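Local coordinates for iron-chelator utilization protein (Thermobifida fusca TM51, PDB 4YHB) that binds flavin-adenine dinucleotide and probably reduces ferric siderophores to release their iron, at residues W57-E62 with G114-T119; E65-V70 with C76-A81. All blocks are in the same frame, centred on the assembly; numbering follows the deposited sequence.

Interaction 1 (W57-E62 with G114-T119)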
loop_
_atom_site.group_PDB
_atom_site.type_symbol
_atom_site.label_atom_id
_atom_site.label_comp_id
_atom_site.label_asym_id
_atom_site.label_seq_id
_atom_site.Cartn_x
_atom_site.Cartn_y
_atom_site.Cartn_z
ATOM N N TRP A 57 11.179 1.189 -9.600
ATOM C CA TRP A 57 11.538 1.515 -10.974
ATOM C C TRP A 57 11.792 0.236 -11.763
ATOM O O TRP A 57 12.711 -0.527 -11.458
ATOM C CB TRP A 57 12.775 2.443 -10.999
ATOM C CG TRP A 57 12.489 3.818 -10.440
ATOM C CD1 TRP A 57 12.018 4.117 -9.191
ATOM C CD2 TRP A 57 12.664 5.079 -11.111
ATOM N NE1 TRP A 57 11.886 5.487 -9.047
ATOM C CE2 TRP A 57 12.270 6.093 -10.208
ATOM C CE3 TRP A 57 13.122 5.447 -12.380
ATOM C CZ2 TRP A 57 12.323 7.454 -10.539
ATOM C CZ3 TRP A 57 13.166 6.800 -12.707
ATOM C CH2 TRP A 57 12.767 7.781 -11.787
ATOM N N PHE A 58 10.958 0.014 -12.777
ATOM C CA PHE A 58 10.872 -1.265 -13.476
ATOM C C PHE A 58 11.601 -1.246 -14.821
ATOM O O PHE A 58 11.716 -0.190 -15.453
ATOM C CB PHE A 58 9.392 -1.641 -13.723
ATOM C CG PHE A 58 8.598 -1.926 -12.466
ATOM C CD1 PHE A 58 8.533 -3.213 -11.950
ATOM C CD2 PHE A 58 7.914 -0.913 -11.811
ATOM C CE1 PHE A 58 7.801 -3.488 -10.805
ATOM C CE2 PHE A 58 7.179 -1.182 -10.649
ATOM C CZ PHE A 58 7.128 -2.466 -10.151
ATOM N N PRO A 59 12.047 -2.423 -15.289
ATOM C CA PRO A 59 12.562 -2.547 -16.660
ATOM C C PRO A 59 11.436 -2.440 -17.684
ATOM O O PRO A 59 10.283 -2.720 -17.348
ATOM C CB PRO A 59 13.177 -3.949 -16.679
ATOM C CG PRO A 59 12.327 -4.713 -15.695
ATOM C CD PRO A 59 12.063 -3.720 -14.581
ATOM N N ASN A 60 11.755 -2.018 -18.903
ATOM C CA ASN A 60 10.811 -2.120 -20.007
ATOM C C ASN A 60 10.927 -3.507 -20.617
ATOM O O ASN A 60 11.986 -3.878 -21.130
ATOM C CB ASN A 60 11.068 -1.048 -21.064
ATOM C CG ASN A 60 10.023 -1.050 -22.170
ATOM O OD1 ASN A 60 9.679 -2.095 -22.724
ATOM N ND2 ASN A 60 9.508 0.128 -22.488
ATOM N N PRO A 61 9.834 -4.279 -20.570
ATOM C CA PRO A 61 9.818 -5.663 -21.054
ATOM C C PRO A 61 10.096 -5.776 -22.551
ATOM O O PRO A 61 10.547 -6.826 -23.013
ATOM C CB PRO A 61 8.395 -6.122 -20.734
ATOM C CG PRO A 61 7.603 -4.868 -20.753
ATOM C CD PRO A 61 8.496 -3.838 -20.142
ATOM N N GLU A 62 9.832 -4.710 -23.299
ATOM C CA GLU A 62 10.031 -4.744 -24.743
ATOM C C GLU A 62 11.409 -4.235 -25.164
ATOM O O GLU A 62 12.111 -4.902 -25.922
ATOM C CB GLU A 62 8.937 -3.945 -25.449
ATOM C CG GLU A 62 7.558 -4.573 -25.329
ATOM C CD GLU A 62 6.772 -4.496 -26.624
ATOM O OE1 GLU A 62 6.275 -3.398 -26.955
ATOM O OE2 GLU A 62 6.661 -5.531 -27.316
ATOM N N GLY A 114 2.110 -4.734 -12.481
ATOM C CA GLY A 114 1.357 -5.977 -12.377
ATOM C C GLY A 114 1.972 -7.098 -13.207
ATOM O O GLY A 114 2.074 -8.233 -12.747
ATOM N N ARG A 115 2.391 -6.785 -14.426
ATOM C CA ARG A 115 2.942 -7.813 -15.302
ATOM C C ARG A 115 4.320 -8.278 -14.831
ATOM O O ARG A 115 4.653 -9.455 -14.969
ATOM C CB ARG A 115 2.992 -7.308 -16.752
ATOM C CG ARG A 115 1.612 -7.313 -17.420
ATOM C CD ARG A 115 1.683 -7.033 -18.926
ATOM N NE ARG A 115 2.110 -5.668 -19.221
ATOM C CZ ARG A 115 1.288 -4.663 -19.531
ATOM N NH1 ARG A 115 -0.029 -4.855 -19.595
ATOM N NH2 ARG A 115 1.788 -3.461 -19.780
ATOM N N TRP A 116 5.101 -7.372 -14.248
ATOM C CA TRP A 116 6.402 -7.729 -13.669
ATOM C C TRP A 116 6.220 -8.687 -12.490
ATOM O O TRP A 116 6.969 -9.659 -12.336
ATOM C CB TRP A 116 7.170 -6.472 -13.211
ATOM C CG TRP A 116 8.504 -6.781 -12.564
ATOM C CD1 TRP A 116 9.730 -6.788 -13.169
ATOM C CD2 TRP A 116 8.733 -7.149 -11.194
ATOM N NE1 TRP A 116 10.704 -7.129 -12.261
ATOM C CE2 TRP A 116 10.115 -7.362 -11.041
ATOM C CE3 TRP A 116 7.902 -7.301 -10.075
ATOM C CZ2 TRP A 116 10.686 -7.726 -9.826
ATOM C CZ3 TRP A 116 8.469 -7.678 -8.871
ATOM C CH2 TRP A 116 9.854 -7.875 -8.754
ATOM N N ALA A 117 5.226 -8.400 -11.647
ATOM C CA ALA A 117 4.932 -9.238 -10.487
ATOM C C ALA A 117 4.641 -10.689 -10.876
ATOM O O ALA A 117 4.979 -11.618 -10.135
ATOM C CB ALA A 117 3.736 -8.669 -9.703
ATOM N N ALA A 118 3.971 -10.873 -12.011
ATOM C CA ALA A 118 3.542 -12.206 -12.450
ATOM C C ALA A 118 4.730 -13.122 -12.724
ATOM O O ALA A 118 4.609 -14.343 -12.634
ATOM C CB ALA A 118 2.669 -12.098 -13.691
ATOM N N THR A 119 5.879 -12.530 -13.047
ATOM C CA THR A 119 7.069 -13.314 -13.385
ATOM C C THR A 119 8.229 -13.056 -12.429
ATOM O O THR A 119 9.360 -13.427 -12.713
ATOM C CB THR A 119 7.547 -13.014 -14.821
ATOM O OG1 THR A 119 8.017 -11.664 -14.908
ATOM C CG2 THR A 119 6.407 -13.219 -15.819
#
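Phe58 and Trp116 meet in a T-shaped (edge-to-face) aromatic pair that joins the chain near barrel strand 53-57 to the short helix 112-118, within the FAD-binding beta-barrel domain. The edge of the Phe58 ring is driven at one face of the indole. The Phe58 ring and the five-membered ring of Trp116 have centroids 5.2 Å apart and planes inclined at 66°.

From CB outward, Trp116 meets Phe58 first: Phe58 CD1 lies 3.8 Å from Trp116 CB. With CG anti to the backbone N (chi1 178°), the indole is carried off the helix toward the loop, and CG makes the closest approach of the contact, 3.6 Å to Phe58 CD1. Beyond CG the phenyl edge reaches both arms of the indole. On the pyrrole side, Trp116 CD1 is shared between two neighbours, Phe58 CD1 at 4.0 Å and Pro59 CD at 4.1 Å. On the benzo side, Trp116 CD2 sits 3.8 Å from Phe58 CE1, and CE3 is nearly as close to that same atom. Contact with the phenyl ring thus runs from CB over both arms, and Pro59 adds its ring beside the pyrrole one.

The cluster continues into the barrel: Phe105 and Leu126 each touch both aromatic side chains. At the start of the segment 114-119, Gly114 N donates a hydrogen bond to phosphate oxygen O2P of FAD, placing the cofactor's phosphates beside the helix that carries Trp116. Phe58 CE1 stands 3.5 Å above the indole plane of Trp116, displaced toward its rim.

Interaction 2 (E65-V70 with C76-A81)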
loop_
_atom_site.group_PDB
_atom_site.type_symbol
_atom_site.label_atom_id
_atom_site.label_comp_id
_atom_site.label_asym_id
_atom_site.label_seq_id
_atom_site.Cartn_x
_atom_site.Cartn_y
_atom_site.Cartn_z
ATOM N N GLU A 65 15.249 -1.932 -21.841
ATOM C CA GLU A 65 15.673 -0.720 -21.149
ATOM C C GLU A 65 15.322 -0.774 -19.661
ATOM O O GLU A 65 14.280 -1.302 -19.283
ATOM C CB GLU A 65 15.012 0.490 -21.813
ATOM C CG GLU A 65 15.602 1.842 -21.456
ATOM C CD GLU A 65 14.969 2.971 -22.256
ATOM O OE1 GLU A 65 13.880 2.755 -22.830
ATOM O OE2 GLU A 65 15.564 4.069 -22.313
ATOM N N HIS A 66 16.192 -0.255 -18.806
ATOM C CA HIS A 66 15.856 -0.181 -17.388
ATOM C C HIS A 66 16.421 1.076 -16.756
ATOM O O HIS A 66 17.560 1.091 -16.275
ATOM C CB HIS A 66 16.357 -1.407 -16.633
ATOM C CG HIS A 66 15.735 -1.571 -15.281
ATOM N ND1 HIS A 66 15.844 -2.731 -14.544
ATOM C CD2 HIS A 66 14.993 -0.720 -14.529
ATOM C CE1 HIS A 66 15.195 -2.589 -13.403
ATOM N NE2 HIS A 66 14.671 -1.375 -13.368
ATOM N N VAL A 67 15.609 2.124 -16.750
ATOM C CA VAL A 67 16.027 3.399 -16.197
ATOM C C VAL A 67 15.855 3.402 -14.688
ATOM O O VAL A 67 14.789 3.056 -14.163
ATOM C CB VAL A 67 15.239 4.567 -16.794
ATOM C CG1 VAL A 67 15.879 5.894 -16.369
ATOM C CG2 VAL A 67 15.209 4.461 -18.303
ATOM N N LEU A 68 16.914 3.786 -13.997
ATOM C CA LEU A 68 16.911 3.844 -12.540
ATOM C C LEU A 68 16.793 5.296 -12.080
ATOM O O LEU A 68 17.057 6.210 -12.866
ATOM C CB LEU A 68 18.186 3.189 -12.000
ATOM C CG LEU A 68 18.388 1.727 -12.404
ATOM C CD1 LEU A 68 19.726 1.205 -11.896
ATOM C CD2 LEU A 68 17.236 0.861 -11.884
ATOM N N PRO A 69 16.402 5.524 -10.808
ATOM C CA PRO A 69 16.303 6.906 -10.324
ATOM C C PRO A 69 17.648 7.626 -10.329
ATOM O O PRO A 69 18.658 7.018 -9.983
ATOM C CB PRO A 69 15.817 6.752 -8.880
ATOM C CG PRO A 69 15.351 5.345 -8.737
ATOM C CD PRO A 69 16.097 4.542 -9.749
ATOM N N VAL A 70 17.647 8.905 -10.686
ATOM C CA VAL A 70 18.826 9.749 -10.514
ATOM C C VAL A 70 18.566 10.720 -9.373
ATOM O O VAL A 70 17.655 11.527 -9.458
ATOM C CB VAL A 70 19.164 10.526 -11.804
ATOM C CG1 VAL A 70 20.190 11.632 -11.525
ATOM C CG2 VAL A 70 19.676 9.566 -12.878
ATOM N N CYS A 76 14.931 13.656 -6.788
ATOM C CA CYS A 76 14.996 12.839 -7.991
ATOM C C CYS A 76 14.948 13.749 -9.207
ATOM O O CYS A 76 14.043 14.573 -9.323
ATOM C CB CYS A 76 13.847 11.829 -8.035
ATOM S SG CYS A 76 13.948 10.778 -9.497
ATOM N N LEU A 77 15.920 13.602 -10.105
ATOM C CA LEU A 77 16.041 14.473 -11.277
ATOM C C LEU A 77 15.356 13.963 -12.545
ATOM O O LEU A 77 15.170 14.725 -13.502
ATOM C CB LEU A 77 17.518 14.707 -11.622
ATOM C CG LEU A 77 18.412 15.462 -10.640
ATOM C CD1 LEU A 77 19.693 15.844 -11.344
ATOM C CD2 LEU A 77 17.698 16.680 -10.075
ATOM N N ASN A 78 15.016 12.681 -12.594
ATOM C CA ASN A 78 14.596 12.131 -13.875
ATOM C C ASN A 78 13.223 11.476 -13.878
ATOM O O ASN A 78 12.989 10.533 -14.632
ATOM C CB ASN A 78 15.635 11.138 -14.379
ATOM C CG ASN A 78 15.763 9.920 -13.488
ATOM O OD1 ASN A 78 15.446 9.964 -12.295
ATOM N ND2 ASN A 78 16.238 8.824 -14.062
ATOM N N PHE A 79 12.316 11.999 -13.059
ATOM C CA PHE A 79 10.914 11.585 -13.094
ATOM C C PHE A 79 10.346 11.738 -14.501
ATOM O O PHE A 79 9.506 10.947 -14.917
ATOM C CB PHE A 79 10.064 12.414 -12.120
ATOM C CG PHE A 79 10.124 11.953 -10.688
ATOM C CD1 PHE A 79 9.971 10.614 -10.359
ATOM C CD2 PHE A 79 10.301 12.874 -9.667
ATOM C CE1 PHE A 79 10.008 10.200 -9.028
ATOM C CE2 PHE A 79 10.339 12.475 -8.344
ATOM C CZ PHE A 79 10.194 11.136 -8.021
ATOM N N ARG A 80 10.803 12.750 -15.244
ATOM C CA ARG A 80 10.214 13.016 -16.557
ATOM C C ARG A 80 11.086 12.529 -17.711
ATOM O O ARG A 80 10.808 12.826 -18.871
ATOM C CB ARG A 80 9.925 14.514 -16.713
ATOM C CG ARG A 80 8.872 15.038 -15.745
ATOM C CD ARG A 80 8.907 16.562 -15.617
ATOM N NE ARG A 80 8.311 17.243 -16.763
ATOM C CZ ARG A 80 8.733 18.410 -17.246
ATOM N NH1 ARG A 80 9.759 19.035 -16.683
ATOM N NH2 ARG A 80 8.128 18.958 -18.291
ATOM N N ALA A 81 12.142 11.790 -17.404
ATOM C CA ALA A 81 12.993 11.257 -18.467
ATOM C C ALA A 81 12.214 10.223 -19.280
ATOM O O ALA A 81 11.291 9.597 -18.765
ATOM C CB ALA A 81 14.252 10.652 -17.897
#
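Leu68, Val70 and Asn78 join the two arms of a hairpin through hydrogen bonds in which one side-chain amide works at both ends. Asn78 ND2 donates to Leu68 O at 3.0 Å, the acceptor lying almost in the amide plane, while Asn78 OD1 receives Val70 N at 2.9 Å. That second N-H points well at the oxygen (165°) but arrives from above the carbonyl plane. Asn78 holds CG between its backbone N and carbonyl carbon (chi1 65°), which swings the amide across to the facing arm. Replacing Asn78 with an alanine removes the amide, and Leu68 O and Val70 N would probably lose these mates, weakening the hold on the 65-70 arm.

The backbone adds a nearly straight bond, Leu77 N to Val70 O at 2.8 Å; the same carbonyl oxygen also takes a CA-H...O contact from Cys76 CA at 3.3 Å.

Methyl groups pack against the amide: Val67 CG1 and Val70 CG2 each lie 3.7 Å from Asn78 ND2. Among apolar pairs, Val70 CG1 packs on Leu77 CB. Trp57 touches Pro69, Cys76 and Asn78, seating the hairpin on the barrel. The Leu77-Val70 bond continues the pairing at the base of the small beta hairpin of strands 71-72 and 75-76; the Asn78 amide extends the link into the flanking loops, and a type I turn follows from Asn78 to Ala81.

Both contacts belong to the FAD-binding barrel domain, with centres about 16 Å apart on the same side of the chain's centre. Interaction 2 is nested inside interaction 1 along the chain: strand 53-57 leads into 57-62, then come 65-70, the small hairpin and 76-81, and only after strands 86-95 and 100-106 does helix 112-118 arrive. The 57-62 and 65-70 segments of this excursion touch directly, through probable hydrogen bonds from Asn60 N to Glu65 O (2.7 Å) and between Trp57 O and His66 NE2 (2.9 Å). Interaction 1 thus joins the excursion to the helix at the FAD phosphates, whereas interaction 2 closes its outer hairpin, farther from the chain's centre.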